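Local atomic coordinates of type III secretion system effector protein ExoU (Pseudomonas fluorescens, PDB entry 4QMK), a protein that probably acts as a type III-secreted patatin-like phospholipase, with a phosphatidylinositol 4,5-bisphosphate-binding domain that takes it to the plasma membrane. Residues Q376-S379 with E380-T384; P183-D186 with L187-E191; E607-T610 with P611-N615. All blocks are in the same frame, centred on the assembly; numbering follows the deposited sequence.

Interaction 1 of 3, residues Q376-S379 with E380-T384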
ATOM      1  N   GLN A 376     -17.144 -33.494  -3.491  1.00 75.85           N
ATOM      2  CA  GLN A 376     -17.336 -34.564  -2.504  1.00 77.85           C
ATOM      3  C   GLN A 376     -16.210 -34.578  -1.510  1.00 63.57           C
ATOM      4  O   GLN A 376     -16.376 -35.051  -0.384  1.00 69.93           O
ATOM      5  CB  GLN A 376     -17.395 -35.966  -3.142  1.00 77.59           C
ATOM      6  CG  GLN A 376     -18.560 -36.251  -4.086  1.00 91.92           C
ATOM      7  CD  GLN A 376     -18.910 -37.737  -4.158  1.00 96.91           C
ATOM      8  OE1 GLN A 376     -18.463 -38.536  -3.328  1.00110.70           O
ATOM      9  NE2 GLN A 376     -19.729 -38.108  -5.137  1.00 91.72           N
ATOM     10  N   ALA A 377     -15.050 -34.098  -1.933  1.00 50.64           N
ATOM     11  CA  ALA A 377     -13.917 -34.009  -1.034  1.00 50.82           C
ATOM     12  C   ALA A 377     -14.285 -32.982   0.028  1.00 44.07           C
ATOM     13  O   ALA A 377     -14.042 -33.177   1.199  1.00 44.27           O
ATOM     14  CB  ALA A 377     -12.656 -33.597  -1.788  1.00 46.20           C
ATOM     15  N   PHE A 378     -14.904 -31.905  -0.424  1.00 42.78           N
ATOM     16  CA  PHE A 378     -15.377 -30.844   0.414  1.00 46.44           C
ATOM     17  C   PHE A 378     -16.367 -31.414   1.436  1.00 42.93           C
ATOM     18  O   PHE A 378     -16.239 -31.143   2.669  1.00 38.54           O
ATOM     19  CB  PHE A 378     -16.010 -29.756  -0.458  1.00 55.13           C
ATOM     20  CG  PHE A 378     -16.681 -28.644   0.296  1.00 69.59           C
ATOM     21  CD1 PHE A 378     -18.038 -28.725   0.671  1.00 77.26           C
ATOM     22  CD2 PHE A 378     -15.983 -27.472   0.585  1.00 79.97           C
ATOM     23  CE1 PHE A 378     -18.659 -27.679   1.372  1.00 77.03           C
ATOM     24  CE2 PHE A 378     -16.605 -26.425   1.276  1.00 82.03           C
ATOM     25  CZ  PHE A 378     -17.938 -26.527   1.665  1.00 77.66           C
ATOM     26  N   SER A 379     -17.296 -32.253   0.989  1.00 36.40           N
ATOM     27  CA  SER A 379     -18.311 -32.716   1.940  1.00 35.66           C
ATOM     28  C   SER A 379     -17.794 -33.828   2.833  1.00 32.15           C
ATOM     29  O   SER A 379     -18.245 -33.955   3.929  1.00 31.07           O
ATOM     30  CB  SER A 379     -19.663 -33.057   1.258  1.00 40.14           C
ATOM     31  OG  SER A 379     -19.699 -34.362   0.779  1.00 44.51           O
ATOM     32  N   GLU A 380     -16.828 -34.623   2.376  1.00 30.20           N
ATOM     33  CA  GLU A 380     -16.206 -35.630   3.229  1.00 29.24           C
ATOM     34  C   GLU A 380     -15.375 -34.949   4.321  1.00 27.49           C
ATOM     35  O   GLU A 380     -15.160 -35.515   5.422  1.00 26.41           O
ATOM     36  CB  GLU A 380     -15.261 -36.512   2.409  1.00 35.42           C
ATOM     37  CG  GLU A 380     -15.941 -37.577   1.551  1.00 43.43           C
ATOM     38  CD  GLU A 380     -15.032 -38.150   0.454  1.00 54.72           C
ATOM     39  OE1 GLU A 380     -13.823 -37.832   0.425  1.00 71.00           O
ATOM     40  OE2 GLU A 380     -15.528 -38.911  -0.404  1.00 66.90           O
ATOM     41  N   GLN A 381     -14.897 -33.746   4.023  1.00 23.45           N
ATOM     42  CA  GLN A 381     -14.069 -33.022   4.937  1.00 23.35           C
ATOM     43  C   GLN A 381     -14.853 -32.070   5.814  1.00 24.09           C
ATOM     44  O   GLN A 381     -14.275 -31.252   6.517  1.00 21.39           O
ATOM     45  CB  GLN A 381     -13.030 -32.265   4.145  1.00 23.17           C
ATOM     46  CG  GLN A 381     -11.950 -33.209   3.647  1.00 25.18           C
ATOM     47  CD  GLN A 381     -11.128 -32.661   2.494  1.00 25.19           C
ATOM     48  OE1 GLN A 381     -10.481 -31.622   2.589  1.00 28.26           O
ATOM     49  NE2 GLN A 381     -11.114 -33.387   1.432  1.00 26.59           N
ATOM     50  N   THR A 382     -16.181 -32.152   5.737  1.00 24.86           N
ATOM     51  CA  THR A 382     -17.042 -31.233   6.433  1.00 26.26           C
ATOM     52  C   THR A 382     -17.551 -31.902   7.685  1.00 27.58           C
ATOM     53  O   THR A 382     -17.927 -33.067   7.616  1.00 28.92           O
ATOM     54  CB  THR A 382     -18.244 -30.877   5.559  1.00 28.06           C
ATOM     55  OG1 THR A 382     -17.792 -30.119   4.420  1.00 32.60           O
ATOM     56  CG2 THR A 382     -19.240 -30.103   6.315  1.00 27.06           C
ATOM     57  N   VAL A 383     -17.564 -31.181   8.814  1.00 25.89           N
ATOM     58  CA  VAL A 383     -18.147 -31.716  10.041  1.00 25.80           C
ATOM     59  C   VAL A 383     -19.266 -30.786  10.485  1.00 27.23           C
ATOM     60  O   VAL A 383     -19.113 -29.544  10.508  1.00 27.48           O
ATOM     61  CB  VAL A 383     -17.070 -31.919  11.155  1.00 25.26           C
ATOM     62  CG1 VAL A 383     -16.515 -30.613  11.638  1.00 23.78           C
ATOM     63  CG2 VAL A 383     -17.622 -32.714  12.308  1.00 26.66           C
ATOM     64  N   THR A 384     -20.382 -31.387  10.871  1.00 29.26           N
ATOM     65  CA  THR A 384     -21.599 -30.641  11.259  1.00 31.03           C
ATOM     66  C   THR A 384     -21.841 -30.708  12.768  1.00 31.87           C
ATOM     67  O   THR A 384     -22.194 -31.738  13.302  1.00 32.53           O
ATOM     68  CB  THR A 384     -22.824 -31.194  10.502  1.00 32.01           C
ATOM     69  OG1 THR A 384     -22.581 -31.080   9.077  1.00 36.58           O
ATOM     70  CG2 THR A 384     -24.056 -30.436  10.854  1.00 32.38           C
TER
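Thr382 turns its hydroxyl back onto the carbonyl of Phe378, where helix 374-380 ends and passes almost directly into strand 382-389 of the mixed sheet. OG1 of Thr382 donates to Phe378 O over 2.6 Å. The approach is from above the carbonyl plane, 37° out of it. The first torsion of Thr382 (chi1 -67°) sets OG1 beside its own backbone N and opposite the carbonyl carbon, which points the hydroxyl at the helix end. The same OG1 lies over one face of the Phe378 ring, 4.0 Å from CE1 of Phe378. This is the close-packed part of the contact. Strand 332-337 borders it, with Ile334 against both Phe378 and Thr382.

The helical bonding fades along the segment. Glu380 N still makes a full helical bond to Gln376 O, 2.8 Å long. Gln381, the first residue to leave helical backbone angles, shares its N-H between Ala377 O and Phe378 O, and both bonds are weak. Thr382 N then reaches Ser379 O in another weak bond of 3.3 Å. The long side chain of Gln381 runs back beside Ala377, with NE2 3.6 Å from CB of Ala377. Its OE1 accepts from Ala332 N, so the amide is tied to the neighbouring strand.

The other side is loose and exposed. Gln376 is poorly ordered. Its amide and the carboxylate of Glu380 stand nearly perpendicular, 87° apart, and only approach one another, OE1 of Gln376 lying 4.2 Å from OE2 of Glu380. The start of the Glu380 chain comes closer, CG of Glu380 lying 3.2 Å from Gln376 O, the carbonyl that takes the N-H of Glu380.

Interaction 2 of 3, residues P183-D186 with L187-E191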
ATOM      1  N   PRO A 183     -15.787  -1.881  20.551  1.00 60.50           N
ATOM      2  CA  PRO A 183     -15.561  -2.968  21.502  1.00 62.59           C
ATOM      3  C   PRO A 183     -14.980  -4.264  20.931  1.00 57.25           C
ATOM      4  O   PRO A 183     -13.997  -4.800  21.451  1.00 56.35           O
ATOM      5  CB  PRO A 183     -16.968  -3.215  22.076  1.00 63.30           C
ATOM      6  CG  PRO A 183     -17.895  -2.321  21.301  1.00 61.16           C
ATOM      7  CD  PRO A 183     -17.050  -1.197  20.841  1.00 59.69           C
ATOM      8  N   LEU A 184     -15.587  -4.749  19.866  1.00 57.90           N
ATOM      9  CA  LEU A 184     -15.229  -6.034  19.307  1.00 55.49           C
ATOM     10  C   LEU A 184     -13.841  -6.037  18.705  1.00 52.56           C
ATOM     11  O   LEU A 184     -13.023  -6.882  18.989  1.00 49.99           O
ATOM     12  CB  LEU A 184     -16.238  -6.399  18.232  1.00 61.55           C
ATOM     13  CG  LEU A 184     -16.145  -7.840  17.691  1.00 65.66           C
ATOM     14  CD1 LEU A 184     -16.502  -8.847  18.766  1.00 65.55           C
ATOM     15  CD2 LEU A 184     -17.049  -7.995  16.467  1.00 66.22           C
ATOM     16  N   GLU A 185     -13.587  -5.069  17.863  1.00 48.24           N
ATOM     17  CA  GLU A 185     -12.337  -4.950  17.195  1.00 48.74           C
ATOM     18  C   GLU A 185     -11.156  -4.777  18.173  1.00 50.56           C
ATOM     19  O   GLU A 185     -10.033  -5.261  17.920  1.00 50.88           O
ATOM     20  CB  GLU A 185     -12.540  -3.755  16.255  1.00 53.41           C
ATOM     21  CG  GLU A 185     -11.413  -3.327  15.375  1.00 62.67           C
ATOM     22  CD  GLU A 185     -11.739  -2.055  14.585  1.00 67.74           C
ATOM     23  OE1 GLU A 185     -12.873  -1.542  14.711  1.00 71.71           O
ATOM     24  OE2 GLU A 185     -10.861  -1.558  13.827  1.00 68.30           O
ATOM     25  N   ASP A 186     -11.423  -4.131  19.307  1.00 50.52           N
ATOM     26  CA  ASP A 186     -10.421  -3.899  20.348  1.00 51.94           C
ATOM     27  C   ASP A 186     -10.125  -5.194  21.109  1.00 52.15           C
ATOM     28  O   ASP A 186      -8.959  -5.606  21.248  1.00 48.24           O
ATOM     29  CB  ASP A 186     -10.921  -2.866  21.353  1.00 60.86           C
ATOM     30  CG  ASP A 186     -11.195  -1.494  20.724  1.00 66.67           C
ATOM     31  OD1 ASP A 186     -10.767  -1.231  19.560  1.00 59.16           O
ATOM     32  OD2 ASP A 186     -11.844  -0.672  21.434  1.00 79.67           O
ATOM     33  N   LEU A 187     -11.183  -5.827  21.615  1.00 48.47           N
ATOM     34  CA  LEU A 187     -11.048  -7.109  22.265  1.00 49.60           C
ATOM     35  C   LEU A 187     -10.195  -8.044  21.398  1.00 49.93           C
ATOM     36  O   LEU A 187      -9.191  -8.580  21.852  1.00 48.55           O
ATOM     37  CB  LEU A 187     -12.408  -7.715  22.474  1.00 51.10           C
ATOM     38  CG  LEU A 187     -12.301  -9.199  22.864  1.00 57.85           C
ATOM     39  CD1 LEU A 187     -12.719  -9.404  24.314  1.00 64.89           C
ATOM     40  CD2 LEU A 187     -13.150 -10.114  21.979  1.00 60.47           C
ATOM     41  N   ILE A 188     -10.598  -8.221  20.145  1.00 49.25           N
ATOM     42  CA  ILE A 188      -9.857  -9.064  19.233  1.00 48.88           C
ATOM     43  C   ILE A 188      -8.409  -8.590  19.142  1.00 47.92           C
ATOM     44  O   ILE A 188      -7.480  -9.387  19.260  1.00 46.94           O
ATOM     45  CB  ILE A 188     -10.484  -9.081  17.811  1.00 51.32           C
ATOM     46  CG1 ILE A 188     -11.887  -9.678  17.859  1.00 57.25           C
ATOM     47  CG2 ILE A 188      -9.675  -9.931  16.822  1.00 47.92           C
ATOM     48  CD1 ILE A 188     -12.566  -9.715  16.497  1.00 60.31           C
ATOM     49  N   ARG A 189      -8.215  -7.301  18.921  1.00 49.46           N
ATOM     50  CA  ARG A 189      -6.868  -6.785  18.745  1.00 51.93           C
ATOM     51  C   ARG A 189      -5.982  -6.963  19.980  1.00 51.53           C
ATOM     52  O   ARG A 189      -4.796  -7.286  19.839  1.00 48.18           O
ATOM     53  CB  ARG A 189      -6.905  -5.329  18.326  1.00 56.20           C
ATOM     54  CG  ARG A 189      -5.531  -4.676  18.278  1.00 62.31           C
ATOM     55  CD  ARG A 189      -5.499  -3.318  17.593  1.00 66.94           C
ATOM     56  NE  ARG A 189      -6.385  -3.276  16.444  1.00 71.43           N
ATOM     57  CZ  ARG A 189      -7.634  -2.817  16.481  1.00 77.05           C
ATOM     58  NH1 ARG A 189      -8.153  -2.303  17.607  1.00 78.25           N
ATOM     59  NH2 ARG A 189      -8.362  -2.851  15.370  1.00 75.28           N
ATOM     60  N   ASN A 190      -6.546  -6.771  21.174  1.00 46.52           N
ATOM     61  CA  ASN A 190      -5.780  -6.968  22.406  1.00 48.64           C
ATOM     62  C   ASN A 190      -5.413  -8.431  22.579  1.00 44.48           C
ATOM     63  O   ASN A 190      -4.247  -8.768  22.827  1.00 42.99           O
ATOM     64  CB  ASN A 190      -6.539  -6.474  23.650  1.00 53.73           C
ATOM     65  CG  ASN A 190      -6.764  -4.972  23.638  1.00 61.81           C
ATOM     66  OD1 ASN A 190      -5.950  -4.214  23.105  1.00 68.58           O
ATOM     67  ND2 ASN A 190      -7.869  -4.529  24.239  1.00 65.12           N
ATOM     68  N   GLU A 191      -6.404  -9.291  22.444  1.00 42.75           N
ATOM     69  CA  GLU A 191      -6.213 -10.716  22.652  1.00 44.58           C
ATOM     70  C   GLU A 191      -5.225 -11.336  21.659  1.00 46.39           C
ATOM     71  O   GLU A 191      -4.398 -12.176  22.052  1.00 52.58           O
ATOM     72  CB  GLU A 191      -7.556 -11.428  22.626  1.00 43.51           C
ATOM     73  CG  GLU A 191      -8.472 -11.003  23.756  1.00 49.13           C
ATOM     74  CD  GLU A 191      -7.952 -11.443  25.108  1.00 53.87           C
ATOM     75  OE1 GLU A 191      -7.494 -12.611  25.218  1.00 50.75           O
ATOM     76  OE2 GLU A 191      -7.983 -10.597  26.051  1.00 62.15           O
TER
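Arg189 bends back over the preceding turn to meet Glu185 and Asp186 together. Its CB lies 3.2 Å from Glu185 O, the carbonyl that accepts the N-H of Arg189 itself. CG stands opposite the backbone N, and the chain runs out through CD before folding at chi3 (-38°), which turns the guanidinium back toward the preceding turn, alongside the Glu185 side chain. NE is bonded elsewhere in the protein. CZ sits 3.7 Å from Glu185 O, so this carbonyl stands over one face, off toward the rim. At the edge, NH1 makes a weak, 3.4 Å salt bridge to Asp186 OD1. NH2 gives a firmer one, 3.2 Å to Glu185 OE2, which it meets on the anti side. It also lies close to CG of Glu185, at 3.1 Å.

All this happens on the first turns of helix 183-201, within the patatin-like phospholipase region. The spacings are i to i+3 and i to i+4, and regular backbone bonds such as Ile188 N to Leu184 O run beneath them. The network reaches further: Arg189 NH2 also pairs with Asp269, and Glu185 OE2 with Arg272.

A different face of the helix is apolar. There CG of Leu184 touches CD1 of Ile188 at 4.2 Å, and both side chains pack on Ile108 of helix 107-114.

Interaction 3 of 3, residues E607-T610 with P611-N615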
ATOM      1  N   GLU A 607     -11.112 -25.077 -17.533  1.00 46.60           N
ATOM      2  CA  GLU A 607     -10.463 -25.902 -18.522  1.00 50.93           C
ATOM      3  C   GLU A 607      -9.424 -25.099 -19.321  1.00 45.44           C
ATOM      4  O   GLU A 607      -8.690 -25.631 -20.136  1.00 47.50           O
ATOM      5  CB  GLU A 607     -11.564 -26.374 -19.479  1.00 62.08           C
ATOM      6  CG  GLU A 607     -11.525 -27.829 -19.886  1.00 76.35           C
ATOM      7  CD  GLU A 607     -11.950 -28.762 -18.756  1.00 89.82           C
ATOM      8  OE1 GLU A 607     -12.261 -29.938 -19.054  1.00107.95           O
ATOM      9  OE2 GLU A 607     -11.973 -28.326 -17.578  1.00 88.71           O
ATOM     10  N   ALA A 608      -9.374 -23.810 -19.068  1.00 39.66           N
ATOM     11  CA  ALA A 608      -8.575 -22.905 -19.849  1.00 40.52           C
ATOM     12  C   ALA A 608      -7.088 -22.850 -19.484  1.00 40.41           C
ATOM     13  O   ALA A 608      -6.734 -22.589 -18.329  1.00 37.22           O
ATOM     14  CB  ALA A 608      -9.145 -21.536 -19.683  1.00 39.07           C
ATOM     15  N   THR A 609      -6.220 -23.018 -20.479  1.00 40.74           N
ATOM     16  CA  THR A 609      -4.771 -22.990 -20.225  1.00 42.72           C
ATOM     17  C   THR A 609      -4.019 -21.860 -20.917  1.00 41.91           C
ATOM     18  O   THR A 609      -2.859 -21.635 -20.640  1.00 46.67           O
ATOM     19  CB  THR A 609      -4.138 -24.312 -20.624  1.00 45.05           C
ATOM     20  OG1 THR A 609      -4.259 -24.500 -22.050  1.00 51.86           O
ATOM     21  CG2 THR A 609      -4.827 -25.452 -19.879  1.00 43.69           C
ATOM     22  N   THR A 610      -4.689 -21.118 -21.770  1.00 43.53           N
ATOM     23  CA  THR A 610      -4.040 -20.085 -22.558  1.00 45.40           C
ATOM     24  C   THR A 610      -4.912 -18.849 -22.586  1.00 48.55           C
ATOM     25  O   THR A 610      -6.094 -18.908 -22.233  1.00 44.63           O
ATOM     26  CB  THR A 610      -3.910 -20.534 -24.024  1.00 46.07           C
ATOM     27  OG1 THR A 610      -5.214 -20.883 -24.497  1.00 48.93           O
ATOM     28  CG2 THR A 610      -3.001 -21.755 -24.154  1.00 43.78           C
ATOM     29  N   PRO A 611      -4.323 -17.722 -23.002  1.00 49.11           N
ATOM     30  CA  PRO A 611      -5.066 -16.504 -23.169  1.00 43.95           C
ATOM     31  C   PRO A 611      -6.204 -16.685 -24.202  1.00 50.16           C
ATOM     32  O   PRO A 611      -7.325 -16.153 -24.013  1.00 44.55           O
ATOM     33  CB  PRO A 611      -4.023 -15.533 -23.699  1.00 45.60           C
ATOM     34  CG  PRO A 611      -2.714 -16.039 -23.194  1.00 49.38           C
ATOM     35  CD  PRO A 611      -2.858 -17.522 -23.087  1.00 49.06           C
ATOM     36  N   ALA A 612      -5.936 -17.426 -25.286  1.00 49.22           N
ATOM     37  CA  ALA A 612      -6.957 -17.602 -26.331  1.00 48.80           C
ATOM     38  C   ALA A 612      -8.202 -18.286 -25.780  1.00 44.24           C
ATOM     39  O   ALA A 612      -9.345 -17.860 -26.061  1.00 44.89           O
ATOM     40  CB  ALA A 612      -6.409 -18.377 -27.518  1.00 50.09           C
ATOM     41  N   GLU A 613      -7.994 -19.352 -25.027  1.00 40.00           N
ATOM     42  CA  GLU A 613      -9.113 -20.062 -24.438  1.00 41.67           C
ATOM     43  C   GLU A 613      -9.842 -19.174 -23.395  1.00 39.39           C
ATOM     44  O   GLU A 613     -11.062 -19.099 -23.384  1.00 41.80           O
ATOM     45  CB  GLU A 613      -8.639 -21.354 -23.810  1.00 45.39           C
ATOM     46  CG  GLU A 613      -8.057 -22.323 -24.824  1.00 49.59           C
ATOM     47  CD  GLU A 613      -7.166 -23.379 -24.212  1.00 50.44           C
ATOM     48  OE1 GLU A 613      -7.215 -23.596 -22.983  1.00 48.57           O
ATOM     49  OE2 GLU A 613      -6.416 -23.998 -24.983  1.00 62.27           O
ATOM     50  N   PHE A 614      -9.092 -18.504 -22.541  1.00 36.34           N
ATOM     51  CA  PHE A 614      -9.674 -17.582 -21.554  1.00 34.36           C
ATOM     52  C   PHE A 614     -10.535 -16.540 -22.265  1.00 33.31           C
ATOM     53  O   PHE A 614     -11.662 -16.313 -21.889  1.00 35.17           O
ATOM     54  CB  PHE A 614      -8.544 -16.891 -20.788  1.00 32.96           C
ATOM     55  CG  PHE A 614      -9.002 -15.945 -19.753  1.00 29.97           C
ATOM     56  CD1 PHE A 614      -9.323 -16.375 -18.504  1.00 29.10           C
ATOM     57  CD2 PHE A 614      -9.073 -14.601 -20.022  1.00 32.67           C
ATOM     58  CE1 PHE A 614      -9.723 -15.483 -17.534  1.00 29.17           C
ATOM     59  CE2 PHE A 614      -9.489 -13.695 -19.056  1.00 30.04           C
ATOM     60  CZ  PHE A 614      -9.829 -14.145 -17.819  1.00 28.60           C
ATOM     61  N   ASN A 615      -9.990 -15.927 -23.295  1.00 36.48           N
ATOM     62  CA  ASN A 615     -10.686 -14.902 -24.053  1.00 36.62           C
ATOM     63  C   ASN A 615     -11.907 -15.451 -24.820  1.00 39.82           C
ATOM     64  O   ASN A 615     -12.917 -14.772 -24.988  1.00 38.15           O
ATOM     65  CB  ASN A 615      -9.727 -14.214 -25.014  1.00 36.78           C
ATOM     66  CG  ASN A 615      -8.731 -13.307 -24.323  1.00 37.21           C
ATOM     67  OD1 ASN A 615      -8.904 -12.904 -23.191  1.00 33.80           O
ATOM     68  ND2 ASN A 615      -7.656 -12.978 -25.027  1.00 44.58           N
TER
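Thr610 caps helix 611-624 by accepting from Glu613 N, and Glu613 reaches back in turn to Thr609. Thr610 is the N-cap residue. Its first torsion (chi1 55°) places OG1 between the backbone N and the carbonyl carbon, which brings the hydroxyl over the open first turn of the helix. There it takes the N-H of Glu613 across 3.2 Å. CG2 is left beside the backbone N. The carbonyl of Thr610 takes the first i to i+4 bond of the helix, from Phe614 N at 3.0 Å. Pro611 follows the cap, at a position where its lack of an N-H costs no helical bond.

Glu613 has CG opposite its own carbonyl carbon (chi1 -63°) and an extended chain beyond. It passes Thr610 closely, CG of Glu613 lying 3.2 Å from OG1 of Thr610, and brings its carboxylate to Thr609. OE1 of Glu613 accepts twice: from Thr609 N, 2.8 Å away, and from Thr609 OG1, 3.2 Å away. Thr609 holds its hydroxyl between N and carbonyl carbon (chi1 65°), on the side where its N-H also points. Both donors therefore reach OE1 from the same face of the carboxylate, on its syn side. The pattern resembles a capping box, but the N-H gripped by Glu613 belongs to the residue before the cap. Ala608 adds an apolar touch, its CB 4.2 Å from CB of Glu613.

The turn lies in the ExoU C-terminal domain and joins helix 592-606 to helix 611-624. Phe614, with CG opposite its backbone N, packs on Ile569 and Lys572 of helix 555-585. Pro611 also meets Ile569, and Thr609 touches Lys566 on that same long helix.

The three contacts are all local, yet no two share a helix or strand. Interaction 1 is a surface contact with no buried residue among those that touch. Interactions 2 and 3 are partly buried. Each marks an end of a helix: 376-384 the exit into a strand, 183-191 the first turns, 607-615 the entry from a loop. The chemistry differs. A threonine takes up a late carbonyl in interaction 1, and a threonine and a glutamate take up N-H groups in interaction 3. In interaction 2 charged side chains pair along the helix flank, over regular backbone bonds. Interactions 2 and 3 lie on opposite sides of the chain's centre, their own centres about 45 Å apart.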